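Local atomic coordinates of 3-deoxy-D-manno-octulosonate 8-phosphate phosphatase KdsC (Xanthomonas campestris pv. campestris, PDB entry 4NAV), a protein that probably hydrolyses 3-deoxy-D-manno-octulosonate 8-phosphate to KDO and inorganic phosphate, a magnesium-dependent step of lipopolysaccharide biosynthesis. Residues Gly171-Asp174 with Ser175-Arg179; Ala136-His139 with Pro140-Glu144. All blocks are in the same frame, centred on the assembly; numbering follows the deposited sequence.

Contact 1 of 2, residues Gly171-Asp174 with Ser175-Arg179; sequences GQVD and SIIAR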
loop_
_atom_site.group_PDB
_atom_site.type_symbol
_atom_site.label_atom_id
_atom_site.label_comp_id
_atom_site.label_asym_id
_atom_site.label_seq_id
_atom_site.Cartn_x
_atom_site.Cartn_y
_atom_site.Cartn_z
ATOM N N GLY A 171 -11.067 20.598 24.828
ATOM C CA GLY A 171 -11.839 19.947 25.884
ATOM C C GLY A 171 -12.999 19.109 25.374
ATOM O O GLY A 171 -13.979 18.842 26.088
ATOM N N GLN A 172 -12.813 18.575 24.190
ATOM C CA GLN A 172 -13.872 17.931 23.520
ATOM C C GLN A 172 -13.919 16.394 23.638
ATOM O O GLN A 172 -14.935 15.767 23.237
ATOM C CB GLN A 172 -13.755 18.331 22.069
ATOM C CG GLN A 172 -15.077 18.674 21.475
ATOM C CD GLN A 172 -15.647 19.993 21.916
ATOM O OE1 GLN A 172 -15.148 20.642 22.809
ATOM N NE2 GLN A 172 -16.757 20.354 21.321
ATOM N N VAL A 173 -12.869 15.778 24.190
ATOM C CA VAL A 173 -12.700 14.337 24.013
ATOM C C VAL A 173 -13.702 13.569 24.887
ATOM O O VAL A 173 -14.417 12.688 24.404
ATOM C CB VAL A 173 -11.208 13.836 23.949
ATOM C CG1 VAL A 173 -10.211 14.755 24.593
ATOM C CG2 VAL A 173 -11.025 12.439 24.512
ATOM N N ASP A 174 -13.779 13.938 26.155
ATOM C CA ASP A 174 -14.645 13.249 27.117
ATOM C C ASP A 174 -16.054 13.110 26.587
ATOM O O ASP A 174 -16.686 12.063 26.774
ATOM C CB ASP A 174 -14.670 13.979 28.452
ATOM C CG ASP A 174 -13.432 13.703 29.294
ATOM O OD1 ASP A 174 -12.479 13.077 28.809
ATOM O OD2 ASP A 174 -13.424 14.102 30.479
ATOM N N SER A 175 -16.551 14.163 25.942
ATOM C CA SER A 175 -17.914 14.152 25.475
ATOM C C SER A 175 -18.030 13.366 24.168
ATOM O O SER A 175 -19.060 12.707 23.908
ATOM C CB SER A 175 -18.446 15.583 25.349
ATOM O OG SER A 175 -18.150 16.136 24.089
ATOM N N ILE A 176 -16.964 13.379 23.363
ATOM C CA ILE A 176 -16.929 12.555 22.175
ATOM C C ILE A 176 -17.094 11.094 22.559
ATOM O O ILE A 176 -17.978 10.402 22.055
ATOM C CB ILE A 176 -15.656 12.776 21.372
ATOM C CG1 ILE A 176 -15.806 14.046 20.541
ATOM C CG2 ILE A 176 -15.408 11.612 20.435
ATOM C CD1 ILE A 176 -14.498 14.576 19.999
ATOM N N ILE A 177 -16.267 10.644 23.482
ATOM C CA ILE A 177 -16.380 9.291 24.010
ATOM C C ILE A 177 -17.741 8.959 24.597
ATOM O O ILE A 177 -18.256 7.867 24.394
ATOM C CB ILE A 177 -15.245 9.022 25.030
ATOM C CG1 ILE A 177 -13.988 8.565 24.252
ATOM C CG2 ILE A 177 -15.626 7.955 26.056
ATOM C CD1 ILE A 177 -12.704 8.956 24.940
ATOM N N ALA A 178 -18.312 9.877 25.348
ATOM C CA ALA A 178 -19.610 9.635 25.987
ATOM C C ALA A 178 -20.693 9.459 24.934
ATOM O O ALA A 178 -21.559 8.608 25.066
ATOM C CB ALA A 178 -19.955 10.767 26.945
ATOM N N ARG A 179 -20.629 10.238 23.860
ATOM C CA ARG A 179 -21.631 10.065 22.802
ATOM C C ARG A 179 -21.554 8.672 22.147
ATOM O O ARG A 179 -22.572 8.081 21.823
ATOM C CB ARG A 179 -21.527 11.175 21.775
ATOM C CG ARG A 179 -22.531 11.054 20.632
ATOM C CD ARG A 179 -22.680 12.364 19.886
ATOM N NE ARG A 179 -21.532 13.222 20.150
ATOM C CZ ARG A 179 -20.444 13.337 19.388
ATOM N NH1 ARG A 179 -19.467 14.168 19.797
ATOM N NH2 ARG A 179 -20.323 12.674 18.238
HETATM O O HOH W 1 -15.446 16.756 26.487
#

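Contact 2 of 2, residues Ala136-His139 with Pro140-Glu144; sequences ANAH and PWIAE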
loop_
_atom_site.group_PDB
_atom_site.type_symbol
_atom_site.label_atom_id
_atom_site.label_comp_id
_atom_site.label_asym_id
_atom_site.label_seq_id
_atom_site.Cartn_x
_atom_site.Cartn_y
_atom_site.Cartn_z
ATOM N N ALA A 136 4.486 13.376 8.649
ATOM C CA ALA A 136 5.867 12.865 8.751
ATOM C C ALA A 136 6.510 12.688 7.379
ATOM O O ALA A 136 7.693 12.903 7.224
ATOM C CB ALA A 136 5.892 11.550 9.515
ATOM N N ASN A 137 5.720 12.313 6.380
ATOM C CA ASN A 137 6.229 12.169 5.004
ATOM C C ASN A 137 6.457 13.482 4.258
ATOM O O ASN A 137 6.696 13.469 3.068
ATOM C CB ASN A 137 5.241 11.318 4.171
ATOM C CG ASN A 137 3.843 11.889 4.196
ATOM O OD1 ASN A 137 3.209 11.881 5.256
ATOM N ND2 ASN A 137 3.350 12.413 3.053
ATOM N N ALA A 138 6.318 14.625 4.922
ATOM C CA ALA A 138 6.362 15.933 4.220
ATOM C C ALA A 138 7.710 16.177 3.544
ATOM O O ALA A 138 8.744 15.747 4.071
ATOM C CB ALA A 138 6.096 17.039 5.208
ATOM N N HIS A 139 7.719 16.859 2.397
ATOM C CA HIS A 139 8.984 17.273 1.786
ATOM C C HIS A 139 9.847 18.055 2.774
ATOM O O HIS A 139 9.329 18.897 3.488
ATOM C CB HIS A 139 8.745 18.148 0.554
ATOM C CG HIS A 139 9.980 18.368 -0.263
ATOM N ND1 HIS A 139 10.380 17.488 -1.243
ATOM C CD2 HIS A 139 10.940 19.315 -0.200
ATOM C CE1 HIS A 139 11.530 17.884 -1.754
ATOM N NE2 HIS A 139 11.901 18.983 -1.128
ATOM N N PRO A 140 11.157 17.787 2.827
ATOM C CA PRO A 140 12.034 18.496 3.774
ATOM C C PRO A 140 11.966 20.031 3.705
ATOM O O PRO A 140 12.090 20.689 4.742
ATOM C CB PRO A 140 13.444 18.037 3.392
ATOM C CG PRO A 140 13.248 16.760 2.676
ATOM C CD PRO A 140 11.900 16.806 2.021
ATOM N N TRP A 141 11.778 20.594 2.521
ATOM C CA TRP A 141 11.600 22.041 2.429
ATOM C C TRP A 141 10.424 22.592 3.216
ATOM O O TRP A 141 10.474 23.735 3.655
ATOM C CB TRP A 141 11.497 22.522 0.989
ATOM C CG TRP A 141 12.755 22.414 0.263
ATOM C CD1 TRP A 141 14.037 22.565 0.771
ATOM C CD2 TRP A 141 12.906 22.156 -1.122
ATOM N NE1 TRP A 141 14.959 22.383 -0.227
ATOM C CE2 TRP A 141 14.297 22.132 -1.398
ATOM C CE3 TRP A 141 12.010 21.935 -2.158
ATOM C CZ2 TRP A 141 14.797 21.895 -2.656
ATOM C CZ3 TRP A 141 12.523 21.692 -3.441
ATOM C CH2 TRP A 141 13.898 21.674 -3.671
ATOM N N ILE A 142 9.395 21.769 3.406
ATOM C CA ILE A 142 8.222 22.123 4.196
ATOM C C ILE A 142 8.458 21.754 5.658
ATOM O O ILE A 142 8.212 22.576 6.557
ATOM C CB ILE A 142 6.950 21.416 3.649
ATOM C CG1 ILE A 142 6.285 22.254 2.545
ATOM C CG2 ILE A 142 5.913 21.197 4.745
ATOM C CD1 ILE A 142 7.206 22.661 1.418
ATOM N N ALA A 143 8.896 20.522 5.896
ATOM C CA ALA A 143 9.255 20.070 7.245
ATOM C C ALA A 143 10.109 21.114 7.998
ATOM O O ALA A 143 9.797 21.491 9.108
ATOM C CB ALA A 143 10.010 18.746 7.161
ATOM N N GLU A 144 11.174 21.574 7.345
ATOM C CA GLU A 144 12.100 22.580 7.864
ATOM C C GLU A 144 11.449 23.864 8.280
ATOM O O GLU A 144 12.038 24.629 9.044
ATOM C CB GLU A 144 13.001 23.040 6.742
ATOM C CG GLU A 144 14.330 22.370 6.586
ATOM C CD GLU A 144 15.101 23.088 5.500
ATOM O OE1 GLU A 144 14.474 23.677 4.612
ATOM O OE2 GLU A 144 16.327 23.074 5.536
#

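Contact 1 of 2, residues Gly171-Asp174 with Ser175-Arg179
Val173 and Ile177, one helical turn apart, lie side by side and point the same way, with CG2 of Val173 3.9 Å from CD1 of Ile177. Both beta-branched side chains sit on one flank of the first turn of helix 173-180, and this is where their apolar surfaces meet. Between them the backbone makes the turn: Ile177 N gives a nearly straight bond of 2.9 Å to Val173 O (168° at the hydrogen), lying almost in line with the carbonyl. One residue later Ala178 N reaches Asp174 O at 3.1 Å, this time tilted from the carbonyl plane. One residue earlier, Gln172 O accepts from Ile176 N at 3.1 Å, in the carbonyl plane. The same oxygen also draws a weak bond from the hydroxyl of Ser175, whose OG lies 3.3 Å from Gln172 O; a chi1 of 87° swings OG back over the start of the helix. Ile176, with CG1 anti to its carbonyl carbon, passes its CG1-CD1 arm by the carbonyl of Gln172, and its CD1 stands 3.5 Å from Gln172 O. A water donates to Gly171 O and accepts from Ser175 N at 2.9 Å. Further out, Gly171 has positive phi and is the C-prime residue of the Schellman motif that closes helix 158-169. Val173, Ile176 and Ile177 also meet Trp141, Leu120 and Arg145 of a neighbouring subunit. Chemically, the new helix takes up its backbone bonds from Gln172 O onward, the water bridges Gly171 O and Ser175 N where a direct helical bond is not made, and the apolar side chains pack against both helix 158-169 and the neighbouring subunit.

Contact 2 of 2, residues Ala136-His139 with Pro140-Glu144
The carbonyl of His139 turns into the first turn of helix 140-143 and accepts two backbone bonds, from Ala143 N in the carbonyl plane (2.9 Å to His139 O, 170° at the hydrogen) and from Ile142 N, more bent and from above that plane. His139 is the N-cap residue, directly before the helix, and is followed by Pro140, whose nitrogen has no hydrogen to give. The proline ring crosses the imidazole: its CD stands over one face, 3.5 Å from the centroid of the His139 ring, a CH-pi contact. With CG anti to the backbone N (chi1 -168°), the imidazole runs alongside the Trp141 side chain, both pointing the same way. The rim of the imidazole lies over one face of the indole, towards its six-membered ring; the planes are inclined at 47° and the centroids are 4.5 Å apart, an oblique pairing. Next to the cap, Ala138 CB meets the CG2 branch of Ile142 at 4.2 Å, while Ile142 also packs on Leu123 and Leu126 of helix 123-126. Tyr3 of a neighbouring subunit sets its ring edge-to-face with Trp141, so the aromatic side of the turn belongs to an interface. Inward, His139 shares a backbone hydrogen bond with Asp118, a predicted magnesium ligand, and the Ala138 side chain is about 4 Å from that of the same aspartate. The arrangement is a short helix with His139 as N-cap and Pro140 in its first position, following strand 131-133 of the HAD-type fold and bordering the probable metal site.

Overall arrangement
After helix 11-17 the chain builds, between helices and a two-stranded hairpin, the parallel sheet in which strand 22-25 is central, and its last strand, 131-133, leads into contact 2. Residues 136-144 turn the loop into helix 140-143 beside the predicted metal site. The chain then runs through helix 158-169 to contact 1, where residues 171-179 start the C-terminal helix 173-180. Both are local, each one continuous run, so neither closes a long loop; they follow in series without nesting or crossing. The centres of contacts 1 and 2 are about 32 Å apart, with about 22 Å between the nearest atoms of contacts 1 and 2. In the tetramer, contact 1 of one chain meets the contact 2 region of another.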